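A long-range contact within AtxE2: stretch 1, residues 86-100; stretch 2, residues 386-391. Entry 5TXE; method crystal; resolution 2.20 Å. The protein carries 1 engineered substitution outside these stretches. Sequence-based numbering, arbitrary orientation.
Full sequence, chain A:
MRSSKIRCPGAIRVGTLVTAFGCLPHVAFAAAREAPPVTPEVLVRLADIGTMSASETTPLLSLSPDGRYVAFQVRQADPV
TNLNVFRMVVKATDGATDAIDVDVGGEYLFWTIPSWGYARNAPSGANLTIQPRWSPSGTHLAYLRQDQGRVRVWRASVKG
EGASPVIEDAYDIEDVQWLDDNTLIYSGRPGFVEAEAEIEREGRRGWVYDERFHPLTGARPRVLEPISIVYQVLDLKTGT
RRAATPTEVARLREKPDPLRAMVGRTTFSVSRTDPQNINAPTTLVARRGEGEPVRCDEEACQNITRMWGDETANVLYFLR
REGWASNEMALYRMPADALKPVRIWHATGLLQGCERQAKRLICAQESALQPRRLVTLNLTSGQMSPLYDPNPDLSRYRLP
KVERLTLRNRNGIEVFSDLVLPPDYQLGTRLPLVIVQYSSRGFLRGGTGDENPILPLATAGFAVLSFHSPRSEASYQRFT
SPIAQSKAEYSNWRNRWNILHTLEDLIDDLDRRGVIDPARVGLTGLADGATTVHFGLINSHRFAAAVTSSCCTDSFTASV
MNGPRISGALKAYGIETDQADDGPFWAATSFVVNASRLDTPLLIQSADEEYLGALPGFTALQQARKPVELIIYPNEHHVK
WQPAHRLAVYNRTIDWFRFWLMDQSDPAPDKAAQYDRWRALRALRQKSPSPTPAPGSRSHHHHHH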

# COMPACT_ATOMS: atom_id res chain seq x y z
N PHE A 86 15.43 9.41 -7.06
CA PHE A 86 15.66 7.98 -7.06
C PHE A 86 17.14 7.63 -7.27
O PHE A 86 17.81 8.27 -8.04
N ARG A 87 17.61 6.58 -6.59
CA ARG A 87 19.01 6.08 -6.73
C ARG A 87 18.94 4.55 -6.83
O ARG A 87 18.23 3.92 -6.04
N MET A 88 19.67 3.99 -7.79
CA MET A 88 19.89 2.55 -7.82
C MET A 88 21.18 2.26 -7.02
O MET A 88 22.26 2.81 -7.31
N VAL A 89 21.06 1.44 -5.99
CA VAL A 89 22.11 1.18 -5.03
C VAL A 89 22.62 -0.29 -5.02
O VAL A 89 21.84 -1.20 -5.22
N VAL A 90 23.93 -0.48 -4.88
CA VAL A 90 24.53 -1.80 -4.79
C VAL A 90 25.30 -1.83 -3.48
O VAL A 90 25.99 -0.91 -3.15
N LYS A 91 25.11 -2.87 -2.70
CA LYS A 91 25.72 -2.99 -1.37
C LYS A 91 26.22 -4.44 -1.17
O LYS A 91 25.50 -5.40 -1.45
N ALA A 92 27.46 -4.59 -0.72
CA ALA A 92 28.02 -5.95 -0.48
C ALA A 92 27.27 -6.58 0.67
O ALA A 92 27.06 -5.93 1.70
N THR A 93 26.86 -7.82 0.49
CA THR A 93 26.10 -8.48 1.53
C THR A 93 26.94 -8.81 2.76
O THR A 93 26.37 -9.04 3.80
N ASP A 94 28.26 -8.75 2.69
CA ASP A 94 29.08 -9.00 3.92
C ASP A 94 29.17 -7.82 4.88
O ASP A 94 29.75 -7.94 5.94
N GLY A 95 28.65 -6.66 4.50
CA GLY A 95 28.64 -5.54 5.42
C GLY A 95 29.92 -4.75 5.51
O GLY A 95 29.96 -3.76 6.22
N ALA A 96 30.96 -5.14 4.79
CA ALA A 96 32.30 -4.56 5.01
C ALA A 96 32.58 -3.27 4.22
O ALA A 96 33.48 -2.51 4.59
N THR A 97 31.85 -3.03 3.13
CA THR A 97 32.04 -1.84 2.29
C THR A 97 30.77 -0.97 2.23
O THR A 97 29.64 -1.47 2.32
N ASP A 98 30.95 0.32 2.05
CA ASP A 98 29.82 1.21 1.87
C ASP A 98 29.03 0.85 0.61
O ASP A 98 29.59 0.37 -0.38
N ALA A 99 27.73 1.12 0.65
CA ALA A 99 26.89 1.09 -0.54
C ALA A 99 27.38 2.11 -1.54
O ALA A 99 27.92 3.13 -1.17
N ILE A 100 27.14 1.83 -2.81
CA ILE A 100 27.52 2.63 -3.93
C ILE A 100 26.23 2.99 -4.70
O ILE A 100 25.44 2.11 -4.98
N PRO A 386 21.50 -5.34 10.97
CA PRO A 386 21.46 -4.26 9.99
C PRO A 386 22.41 -4.52 8.88
O PRO A 386 23.47 -5.00 9.14
N LEU A 387 21.99 -4.28 7.65
CA LEU A 387 22.88 -4.29 6.50
C LEU A 387 22.99 -2.89 5.89
O LEU A 387 24.07 -2.42 5.67
N TYR A 388 21.86 -2.23 5.62
CA TYR A 388 21.83 -0.88 5.02
C TYR A 388 20.57 -0.10 5.42
O TYR A 388 19.45 -0.56 5.17
N ASP A 389 20.76 1.08 6.02
CA ASP A 389 19.65 1.92 6.42
C ASP A 389 19.78 3.25 5.69
O ASP A 389 20.72 3.98 5.96
N PRO A 390 18.84 3.55 4.75
CA PRO A 390 18.97 4.77 3.99
C PRO A 390 18.62 5.96 4.85
O PRO A 390 18.78 7.07 4.39
N ASN A 391 18.10 5.77 6.06
CA ASN A 391 17.90 6.89 6.95
C ASN A 391 18.94 6.96 8.13
O ASN A 391 19.57 5.98 8.43

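Leu-387 and Tyr-388, at the end of strand 386-388, make most of this contact from their side, and Lys-91 is their main counterpart in stretch 1. The two stretches bury 345 Å² between them, both sides summed. The strands are not paired by backbone hydrogen bonds. Side chains and one water bridge the gap.

Leu-387 covers the most surface. Its CA-to-CB bond points sideways, but chi1 t and chi2 p bring the end of the side chain nearer to stretch 1. CD1 of Leu-387 lies against the type I turn from Ala-92 to Gly-95. Leu-387 CD1 is 3.7 Å from Ala-92 O, 3.7 Å from Thr-93 O and 4.1 Å from Gly-95 N. The methyl group therefore packs on turn backbone. The side chains of Ala-92 and Thr-93 point away. Gly-95 has a positive phi of 82°, and at its backbone angles a CB would be jammed against the carbonyl O of Asp-94. The turn is closed by the backbone hydrogen bond from Gly-95 N to Ala-92 O, 3.3 Å.

Tyr-388 points toward stretch 1 with chi1 t and chi2 at 82°. Its ring packs on the methyl of Ala-99, with CE1 of Tyr-388 3.6 Å from Ala-99 CB. The hydroxyl reaches on to Arg-87, which also points toward the other stretch. Arg-87 NH2 donates a hydrogen bond to Tyr-388 OH at 3.2 Å. The hydroxyl sits at the edge of the guanidinium, near its plane, where the N-H groups are directed. Arg-87 has chi1 m and chi2 t, with chi3 between wells at -108°. Arg-87 NH2 also lies 4.3 Å from Pro-390 CB.

Lys-91 points toward stretch 2 and touches both Leu-387 and Tyr-388. Its rotamer is t, p, t, t, so the chain bends at chi2 and then runs out extended. CG of Lys-91 is 4.5 Å from Tyr-388 CB. Farther along, CE of Lys-91 is 4.1 Å from Leu-387 CD1 and 3.3 Å from Leu-387 O. The aliphatic part thus supplies packing, while the amine is held by polar partners. NZ of Lys-91 donates to Thr-97 O at 2.8 Å, within its own stretch, and to water 1 at 3.0 Å. Water 1 donates to Leu-387 O at 2.9 Å and to Gly-95 O at 3.2 Å. It links the lysine amine and the last residue of the turn to the backbone of stretch 2.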

# COMPACT_ATOMS: atom_id res chain seq x y z
CB PHE A 86 14.82 7.32 -8.15
CG PHE A 86 13.35 7.43 -7.93
CD1 PHE A 86 12.70 6.51 -7.14
CD2 PHE A 86 12.63 8.46 -8.49
CE1 PHE A 86 11.35 6.58 -6.92
CE2 PHE A 86 11.27 8.54 -8.28
CZ PHE A 86 10.64 7.60 -7.49
CB ARG A 87 19.89 6.32 -5.49
CG ARG A 87 19.79 7.60 -4.78
CD ARG A 87 20.79 7.68 -3.66
NE ARG A 87 20.22 7.58 -2.32
CZ ARG A 87 20.72 6.80 -1.38
NH1 ARG A 87 21.76 5.99 -1.62
NH2 ARG A 87 20.18 6.80 -0.17
CB MET A 88 19.96 2.09 -9.26
CG MET A 88 20.03 0.58 -9.47
SD MET A 88 18.73 -0.42 -8.65
CE MET A 88 17.40 0.09 -9.72
CB VAL A 89 21.65 1.51 -3.64
CG1 VAL A 89 22.83 1.46 -2.66
CG2 VAL A 89 21.07 2.92 -3.63
CB VAL A 90 25.45 -2.07 -5.95
CG1 VAL A 90 26.22 -3.36 -5.72
CG2 VAL A 90 24.66 -2.19 -7.24
CB LYS A 91 24.67 -2.68 -0.33
CG LYS A 91 25.05 -3.05 1.09
CD LYS A 91 26.15 -2.16 1.61
CE LYS A 91 26.20 -2.30 3.13
NZ LYS A 91 27.20 -1.41 3.73
CB ALA A 92 29.50 -5.88 -0.16
CB THR A 93 25.40 -9.72 1.02
OG1 THR A 93 26.38 -10.59 0.44
CG2 THR A 93 24.44 -9.34 -0.05
CB ASP A 94 30.50 -9.50 3.56
CG ASP A 94 31.37 -8.45 2.87
OD1 ASP A 94 31.09 -7.23 2.92
OD2 ASP A 94 32.37 -8.86 2.24
CB ALA A 96 33.36 -5.60 4.68
CB THR A 97 32.46 -2.23 0.84
OG1 THR A 97 31.67 -3.33 0.37
CG2 THR A 97 33.93 -2.67 0.80
CB ASP A 98 30.28 2.67 1.74
CG ASP A 98 30.77 3.26 3.05
OD1 ASP A 98 30.56 2.66 4.14
OD2 ASP A 98 31.35 4.35 2.99
CB ALA A 99 25.47 1.44 -0.16
CB ILE A 100 28.37 1.79 -4.94
CG1 ILE A 100 29.74 1.41 -4.37
CG2 ILE A 100 28.58 2.55 -6.25
CD1 ILE A 100 30.44 2.57 -3.69
CB PRO A 386 22.01 -3.05 10.76
CG PRO A 386 21.85 -3.37 12.18
CD PRO A 386 21.92 -4.87 12.30
CB LEU A 387 22.36 -5.28 5.47
CG LEU A 387 23.18 -5.32 4.20
CD1 LEU A 387 24.60 -5.81 4.45
CD2 LEU A 387 22.48 -6.22 3.21
CB TYR A 388 21.90 -0.96 3.50
CG TYR A 388 21.83 0.38 2.84
CD1 TYR A 388 22.96 1.16 2.72
CD2 TYR A 388 20.63 0.90 2.36
CE1 TYR A 388 22.91 2.40 2.11
CE2 TYR A 388 20.54 2.16 1.77
CZ TYR A 388 21.67 2.91 1.64
OH TYR A 388 21.60 4.16 1.04
CB ASP A 389 19.61 2.12 7.91
CG ASP A 389 18.28 2.76 8.38
OD1 ASP A 389 17.57 3.39 7.54
OD2 ASP A 389 17.94 2.64 9.59
CB PRO A 390 17.96 4.59 2.84
CG PRO A 390 16.90 3.74 3.42
CD PRO A 390 17.59 2.84 4.42
CB ASN A 391 16.46 6.85 7.44
CG ASN A 391 15.46 7.15 6.32
OD1 ASN A 391 15.49 8.24 5.74
ND2 ASN A 391 14.62 6.20 5.99
O HOH W 1 26.88 -2.79 6.35